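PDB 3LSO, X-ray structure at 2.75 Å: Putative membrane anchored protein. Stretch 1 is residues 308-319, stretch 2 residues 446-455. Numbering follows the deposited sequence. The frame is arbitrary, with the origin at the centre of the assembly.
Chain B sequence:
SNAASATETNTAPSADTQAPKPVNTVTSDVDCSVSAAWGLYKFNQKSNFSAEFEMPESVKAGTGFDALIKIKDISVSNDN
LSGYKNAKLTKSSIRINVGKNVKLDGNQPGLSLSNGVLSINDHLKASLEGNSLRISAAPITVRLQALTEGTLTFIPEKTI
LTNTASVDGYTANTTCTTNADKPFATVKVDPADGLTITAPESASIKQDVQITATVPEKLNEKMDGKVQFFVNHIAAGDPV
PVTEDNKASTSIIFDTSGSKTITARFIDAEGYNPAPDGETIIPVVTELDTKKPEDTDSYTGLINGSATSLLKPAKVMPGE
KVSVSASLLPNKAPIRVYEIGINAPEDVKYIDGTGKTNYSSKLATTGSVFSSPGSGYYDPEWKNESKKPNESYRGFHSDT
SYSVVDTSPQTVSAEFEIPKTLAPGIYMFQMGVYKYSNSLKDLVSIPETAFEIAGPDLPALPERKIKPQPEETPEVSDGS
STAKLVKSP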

ATOM      1  N   THR B 308     -14.594 -18.102  -5.925  1.00 17.56           N
ATOM      2  CA  THR B 308     -13.353 -17.434  -6.264  1.00 17.21           C
ATOM      3  C   THR B 308     -13.688 -15.977  -6.535  1.00 18.04           C
ATOM      4  O   THR B 308     -14.715 -15.494  -6.092  1.00 19.14           O
ATOM      5  CB  THR B 308     -12.693 -18.093  -7.440  1.00 16.85           C
ATOM      6  OG1 THR B 308     -13.577 -18.019  -8.564  1.00 16.57           O
ATOM      7  CG2 THR B 308     -12.402 -19.530  -7.111  1.00 13.93           C
ATOM      8  N   SER B 309     -12.843 -15.261  -7.249  1.00 18.20           N
ATOM      9  CA  SER B 309     -13.125 -13.876  -7.554  1.00 18.58           C
ATOM     10  C   SER B 309     -12.231 -13.573  -8.730  1.00 19.63           C
ATOM     11  O   SER B 309     -11.346 -14.368  -9.040  1.00 19.90           O
ATOM     12  CB  SER B 309     -12.752 -13.001  -6.375  1.00 18.42           C
ATOM     13  OG  SER B 309     -11.338 -12.966  -6.202  1.00 18.71           O
ATOM     14  N   LEU B 310     -12.421 -12.443  -9.395  1.00 20.47           N
ATOM     15  CA  LEU B 310     -11.567 -12.182 -10.556  1.00 21.54           C
ATOM     16  C   LEU B 310     -10.204 -11.623 -10.201  1.00 21.56           C
ATOM     17  O   LEU B 310      -9.299 -11.666 -11.026  1.00 22.46           O
ATOM     18  CB  LEU B 310     -12.274 -11.383 -11.666  1.00 21.76           C
ATOM     19  CG  LEU B 310     -13.393 -10.451 -11.225  1.00 23.48           C
ATOM     20  CD1 LEU B 310     -12.766  -9.168 -10.686  1.00 26.56           C
ATOM     21  CD2 LEU B 310     -14.342 -10.154 -12.354  1.00 23.68           C
ATOM     22  N   LEU B 311     -10.033 -11.139  -8.974  1.00 21.68           N
ATOM     23  CA  LEU B 311      -8.705 -10.704  -8.537  1.00 21.78           C
ATOM     24  C   LEU B 311      -7.856 -11.950  -8.319  1.00 21.66           C
ATOM     25  O   LEU B 311      -6.657 -11.954  -8.597  1.00 21.60           O
ATOM     26  CB  LEU B 311      -8.777  -9.833  -7.262  1.00 22.09           C
ATOM     27  N   LYS B 312      -8.514 -13.014  -7.862  1.00 21.45           N
ATOM     28  CA  LYS B 312      -7.878 -14.314  -7.648  1.00 21.07           C
ATOM     29  C   LYS B 312      -8.734 -15.481  -8.187  1.00 20.93           C
ATOM     30  O   LYS B 312      -9.459 -16.141  -7.430  1.00 21.21           O
ATOM     31  CB  LYS B 312      -7.664 -14.511  -6.167  1.00 20.96           C
ATOM     32  CG  LYS B 312      -6.749 -15.635  -5.875  1.00 22.83           C
ATOM     33  CD  LYS B 312      -6.919 -16.093  -4.458  1.00 25.29           C
ATOM     34  CE  LYS B 312      -5.985 -17.251  -4.210  1.00 25.54           C
ATOM     35  NZ  LYS B 312      -6.665 -18.082  -3.211  1.00 26.20           N
ATOM     36  N   PRO B 313      -8.675 -15.746  -9.500  1.00 20.31           N
ATOM     37  CA  PRO B 313      -9.548 -16.811  -9.981  1.00 19.82           C
ATOM     38  C   PRO B 313      -9.024 -18.184  -9.653  1.00 19.66           C
ATOM     39  O   PRO B 313      -7.843 -18.341  -9.320  1.00 19.84           O
ATOM     40  CB  PRO B 313      -9.539 -16.625 -11.494  1.00 19.78           C
ATOM     41  CG  PRO B 313      -8.877 -15.298 -11.740  1.00 20.04           C
ATOM     42  CD  PRO B 313      -7.990 -15.039 -10.593  1.00 20.08           C
ATOM     43  N   ALA B 314      -9.903 -19.173  -9.756  1.00 19.36           N
ATOM     44  CA  ALA B 314      -9.486 -20.563  -9.664  1.00 19.46           C
ATOM     45  C   ALA B 314      -8.431 -20.821 -10.728  1.00 19.62           C
ATOM     46  O   ALA B 314      -8.593 -20.422 -11.874  1.00 20.20           O
ATOM     47  CB  ALA B 314     -10.670 -21.482  -9.850  1.00 18.86           C
ATOM     48  N   LYS B 315      -7.332 -21.451 -10.357  1.00 19.86           N
ATOM     49  CA  LYS B 315      -6.340 -21.795 -11.369  1.00 20.09           C
ATOM     50  C   LYS B 315      -6.765 -23.116 -12.000  1.00 19.47           C
ATOM     51  O   LYS B 315      -6.901 -24.129 -11.334  1.00 19.79           O
ATOM     52  CB  LYS B 315      -4.900 -21.813 -10.809  1.00 20.10           C
ATOM     53  CG  LYS B 315      -4.296 -20.398 -10.606  1.00 21.76           C
ATOM     54  CD  LYS B 315      -2.767 -20.395 -10.423  1.00 25.39           C
ATOM     55  CE  LYS B 315      -2.238 -19.011 -10.032  1.00 27.31           C
ATOM     56  NZ  LYS B 315      -2.411 -18.707  -8.557  1.00 29.03           N
ATOM     57  N   VAL B 316      -7.013 -23.075 -13.291  1.00 18.78           N
ATOM     58  CA  VAL B 316      -7.573 -24.204 -13.991  1.00 18.20           C
ATOM     59  C   VAL B 316      -6.773 -24.420 -15.266  1.00 18.00           C
ATOM     60  O   VAL B 316      -6.194 -23.496 -15.833  1.00 17.84           O
ATOM     61  CB  VAL B 316      -9.064 -23.955 -14.284  1.00 18.04           C
ATOM     62  CG1 VAL B 316      -9.602 -24.917 -15.290  1.00 17.31           C
ATOM     63  CG2 VAL B 316      -9.868 -24.017 -12.997  1.00 18.47           C
HETATM   64  N   MSE B 317      -6.757 -25.661 -15.715  1.00 18.02           N
HETATM   65  CA  MSE B 317      -5.880 -26.103 -16.768  1.00 17.72           C
HETATM   66  C   MSE B 317      -6.760 -26.610 -17.924  1.00 16.40           C
HETATM   67  O   MSE B 317      -7.803 -27.221 -17.687  1.00 15.09           O
HETATM   68  CB  MSE B 317      -5.091 -27.219 -16.154  1.00 18.43           C
HETATM   69  CG  MSE B 317      -3.857 -27.546 -16.843  1.00 24.25           C
HETATM   70 SE   MSE B 317      -2.359 -26.910 -15.793  1.00 36.26          SE
HETATM   71  CE  MSE B 317      -0.967 -28.062 -16.570  1.00 32.20           C
ATOM     72  N   PRO B 318      -6.386 -26.327 -19.189  1.00 15.85           N
ATOM     73  CA  PRO B 318      -7.298 -26.826 -20.229  1.00 15.44           C
ATOM     74  C   PRO B 318      -7.340 -28.350 -20.218  1.00 15.70           C
ATOM     75  O   PRO B 318      -6.315 -28.992 -20.023  1.00 16.33           O
ATOM     76  CB  PRO B 318      -6.660 -26.341 -21.539  1.00 14.93           C
ATOM     77  CG  PRO B 318      -5.686 -25.309 -21.161  1.00 14.11           C
ATOM     78  CD  PRO B 318      -5.234 -25.609 -19.760  1.00 15.27           C
ATOM     79  N   GLY B 319      -8.520 -28.909 -20.431  1.00 16.08           N
ATOM     80  CA  GLY B 319      -8.737 -30.345 -20.528  1.00 16.12           C
ATOM     81  C   GLY B 319      -9.639 -30.838 -19.403  1.00 16.54           C
ATOM     82  O   GLY B 319     -10.342 -31.845 -19.525  1.00 17.70           O
ATOM     83  N   ILE B 446     -21.098 -14.474 -12.853  1.00 17.09           N
ATOM     84  CA  ILE B 446     -20.914 -14.676 -11.426  1.00 16.79           C
ATOM     85  C   ILE B 446     -19.425 -14.719 -11.161  1.00 17.46           C
ATOM     86  O   ILE B 446     -18.765 -15.716 -11.469  1.00 19.19           O
ATOM     87  CB  ILE B 446     -21.683 -15.925 -10.899  1.00 16.24           C
ATOM     88  CG1 ILE B 446     -23.188 -15.651 -10.927  1.00 15.29           C
ATOM     89  CG2 ILE B 446     -21.332 -16.225  -9.451  1.00 16.18           C
ATOM     90  CD1 ILE B 446     -23.989 -16.846 -10.681  1.00 13.75           C
ATOM     91  N   PRO B 447     -18.869 -13.620 -10.632  1.00 17.29           N
ATOM     92  CA  PRO B 447     -17.420 -13.549 -10.423  1.00 16.62           C
ATOM     93  C   PRO B 447     -16.956 -14.591  -9.433  1.00 16.17           C
ATOM     94  O   PRO B 447     -15.770 -14.805  -9.324  1.00 16.31           O
ATOM     95  CB  PRO B 447     -17.199 -12.154  -9.809  1.00 16.87           C
ATOM     96  CG  PRO B 447     -18.430 -11.373 -10.112  1.00 17.17           C
ATOM     97  CD  PRO B 447     -19.557 -12.373 -10.247  1.00 17.10           C
ATOM     98  N   GLU B 448     -17.866 -15.225  -8.701  1.00 15.63           N
ATOM     99  CA  GLU B 448     -17.437 -16.226  -7.723  1.00 15.20           C
ATOM    100  C   GLU B 448     -17.184 -17.570  -8.406  1.00 14.85           C
ATOM    101  O   GLU B 448     -16.757 -18.528  -7.742  1.00 15.55           O
ATOM    102  CB  GLU B 448     -18.434 -16.388  -6.576  1.00 15.11           C
ATOM    103  CG  GLU B 448     -18.500 -15.208  -5.633  1.00 15.82           C
ATOM    104  CD  GLU B 448     -19.194 -13.977  -6.222  1.00 19.34           C
ATOM    105  OE1 GLU B 448     -19.617 -13.982  -7.407  1.00 20.66           O
ATOM    106  OE2 GLU B 448     -19.316 -12.975  -5.486  1.00 21.42           O
ATOM    107  N   THR B 449     -17.424 -17.637  -9.715  1.00 13.05           N
ATOM    108  CA  THR B 449     -17.137 -18.839 -10.467  1.00 12.38           C
ATOM    109  C   THR B 449     -15.929 -18.643 -11.395  1.00 11.83           C
ATOM    110  O   THR B 449     -15.591 -19.511 -12.194  1.00 11.79           O
ATOM    111  CB  THR B 449     -18.387 -19.313 -11.271  1.00 13.18           C
ATOM    112  OG1 THR B 449     -18.637 -18.443 -12.393  1.00 13.53           O
ATOM    113  CG2 THR B 449     -19.620 -19.367 -10.353  1.00 12.08           C
ATOM    114  N   ALA B 450     -15.260 -17.500 -11.276  1.00 10.44           N
ATOM    115  CA  ALA B 450     -14.209 -17.143 -12.245  1.00  8.76           C
ATOM    116  C   ALA B 450     -13.022 -18.105 -12.222  1.00  6.94           C
ATOM    117  O   ALA B 450     -12.592 -18.510 -11.143  1.00  7.95           O
ATOM    118  CB  ALA B 450     -13.722 -15.730 -11.985  1.00  8.82           C
ATOM    119  N   PHE B 451     -12.480 -18.435 -13.387  1.00  3.61           N
ATOM    120  CA  PHE B 451     -11.252 -19.205 -13.448  1.00  2.00           C
ATOM    121  C   PHE B 451     -10.315 -18.621 -14.481  1.00  2.00           C
ATOM    122  O   PHE B 451     -10.757 -17.958 -15.408  1.00  2.00           O
ATOM    123  CB  PHE B 451     -11.541 -20.684 -13.722  1.00  2.00           C
ATOM    124  CG  PHE B 451     -12.126 -20.974 -15.093  1.00  2.00           C
ATOM    125  CD1 PHE B 451     -11.300 -21.200 -16.187  1.00  2.00           C
ATOM    126  CD2 PHE B 451     -13.490 -21.071 -15.271  1.00  2.00           C
ATOM    127  CE1 PHE B 451     -11.811 -21.481 -17.413  1.00  2.00           C
ATOM    128  CE2 PHE B 451     -14.012 -21.356 -16.507  1.00  2.00           C
ATOM    129  CZ  PHE B 451     -13.168 -21.561 -17.578  1.00  2.00           C
ATOM    130  N   GLU B 452      -9.018 -18.850 -14.309  1.00  2.00           N
ATOM    131  CA  GLU B 452      -8.044 -18.382 -15.279  1.00  2.00           C
ATOM    132  C   GLU B 452      -7.339 -19.555 -15.913  1.00  2.00           C
ATOM    133  O   GLU B 452      -6.922 -20.467 -15.225  1.00  2.00           O
ATOM    134  CB  GLU B 452      -7.023 -17.423 -14.653  1.00  2.00           C
ATOM    135  CG  GLU B 452      -6.346 -16.499 -15.679  1.00  2.00           C
ATOM    136  CD  GLU B 452      -5.450 -15.407 -15.083  1.00  2.00           C
ATOM    137  OE1 GLU B 452      -5.623 -15.035 -13.902  1.00  2.00           O
ATOM    138  OE2 GLU B 452      -4.564 -14.916 -15.823  1.00  2.00           O
ATOM    139  N   ILE B 453      -7.252 -19.536 -17.235  1.00  2.00           N
ATOM    140  CA  ILE B 453      -6.347 -20.398 -17.963  1.00  2.00           C
ATOM    141  C   ILE B 453      -5.063 -19.633 -18.100  1.00  2.00           C
ATOM    142  O   ILE B 453      -5.040 -18.597 -18.746  1.00  2.00           O
ATOM    143  CB  ILE B 453      -6.880 -20.702 -19.363  1.00  2.00           C
ATOM    144  CG1 ILE B 453      -8.219 -21.450 -19.289  1.00  2.00           C
ATOM    145  CG2 ILE B 453      -5.843 -21.449 -20.183  1.00  2.00           C
ATOM    146  CD1 ILE B 453      -8.178 -22.752 -18.555  1.00  2.00           C
ATOM    147  N   ALA B 454      -3.994 -20.132 -17.495  1.00  2.00           N
ATOM    148  CA  ALA B 454      -2.743 -19.358 -17.430  1.00  2.00           C
ATOM    149  C   ALA B 454      -2.216 -18.933 -18.795  1.00  2.00           C
ATOM    150  O   ALA B 454      -2.583 -19.499 -19.830  1.00  2.00           O
ATOM    151  CB  ALA B 454      -1.662 -20.086 -16.623  1.00  2.00           C
ATOM    152  N   GLY B 455      -1.378 -17.903 -18.785  1.00  2.00           N
ATOM    153  CA  GLY B 455      -0.812 -17.364 -20.000  1.00  2.00           C
ATOM    154  C   GLY B 455       0.682 -17.571 -19.993  1.00  2.00           C
ATOM    155  O   GLY B 455       1.214 -18.290 -19.141  1.00  2.00           O
TER

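What ties the two backbones together? A short parallel ladder does most of the work. Ala314 N donates to Ala450 O at 3.1 Å, Glu452 N donates to Ala314 O at 2.9 Å, and Val316 N donates to Glu452 O at 3.2 Å. The bonds alternate in the way parallel strands require: Ala314 uses both its NH and its carbonyl, reaching the residues before and after its partner Phe451. Ala314 O also lies 3.3 Å from Phe451 CA, a CA-H...O contact that supplements the bond to Glu452 N.

How is the Thr308 end fastened? Here the second stretch turns a corner through two overlapping type I turns, and the first stretch meets it with both backbone and side chain. Thr308 N donates to Glu448 O at 2.9 Å, nearly straight, while Thr308 OG1, with chi1 in the p well, donates to Ala450 O at 2.8 Å. Threonine suits this position because its short side chain carries a hydroxyl to a carbonyl that also accepts from Ala314 N, so Ala450 O receives two bonds, one from the Thr308 hydroxyl and one from the backbone of Ala314. Two CA-H...O contacts add to the junction: Glu448 CA to Thr308 O and Ser309 CA to Pro447 O, each 3.3 Å. The turn itself is braced by Thr449, whose N and OG1 both donate to Ile446 O at 2.9 Å.

Which side chains pack around this framework? Ala314, Val316, Phe451 and Ile453 share one face of the sheet. Val316 CG2 lies 3.8 Å from Phe451 CB, and Ala314 CB lies 4.0 Å from the same Phe451 CB. The small alanine accompanies a close approach of the chains, 4.4 Å between Ala314 CA and Phe451 CA. Ile453, with both chi angles in m wells, brings CD1 to 4.2 Å from Val316 CG1, and its CG2 meets Pro318 CG at 4.0 Å. Lys315 and Glu452 point to the other face.

What closes the contact between the ladder and the turn? Pro313 directs its CB toward the second stretch, 4.3 Å from Ala450 CB and 3.6 Å from Glu452 N. Proline has no NH to offer, and its ring supplies apolar cover at the start of the ladder. Ala450, buried and pointing toward the first stretch, is compact enough to sit beside it. Farther out, Leu310 CD2 reaches 4.3 Å from Pro447 CB. In all, the two stretches bury 605 Å², both sides summed.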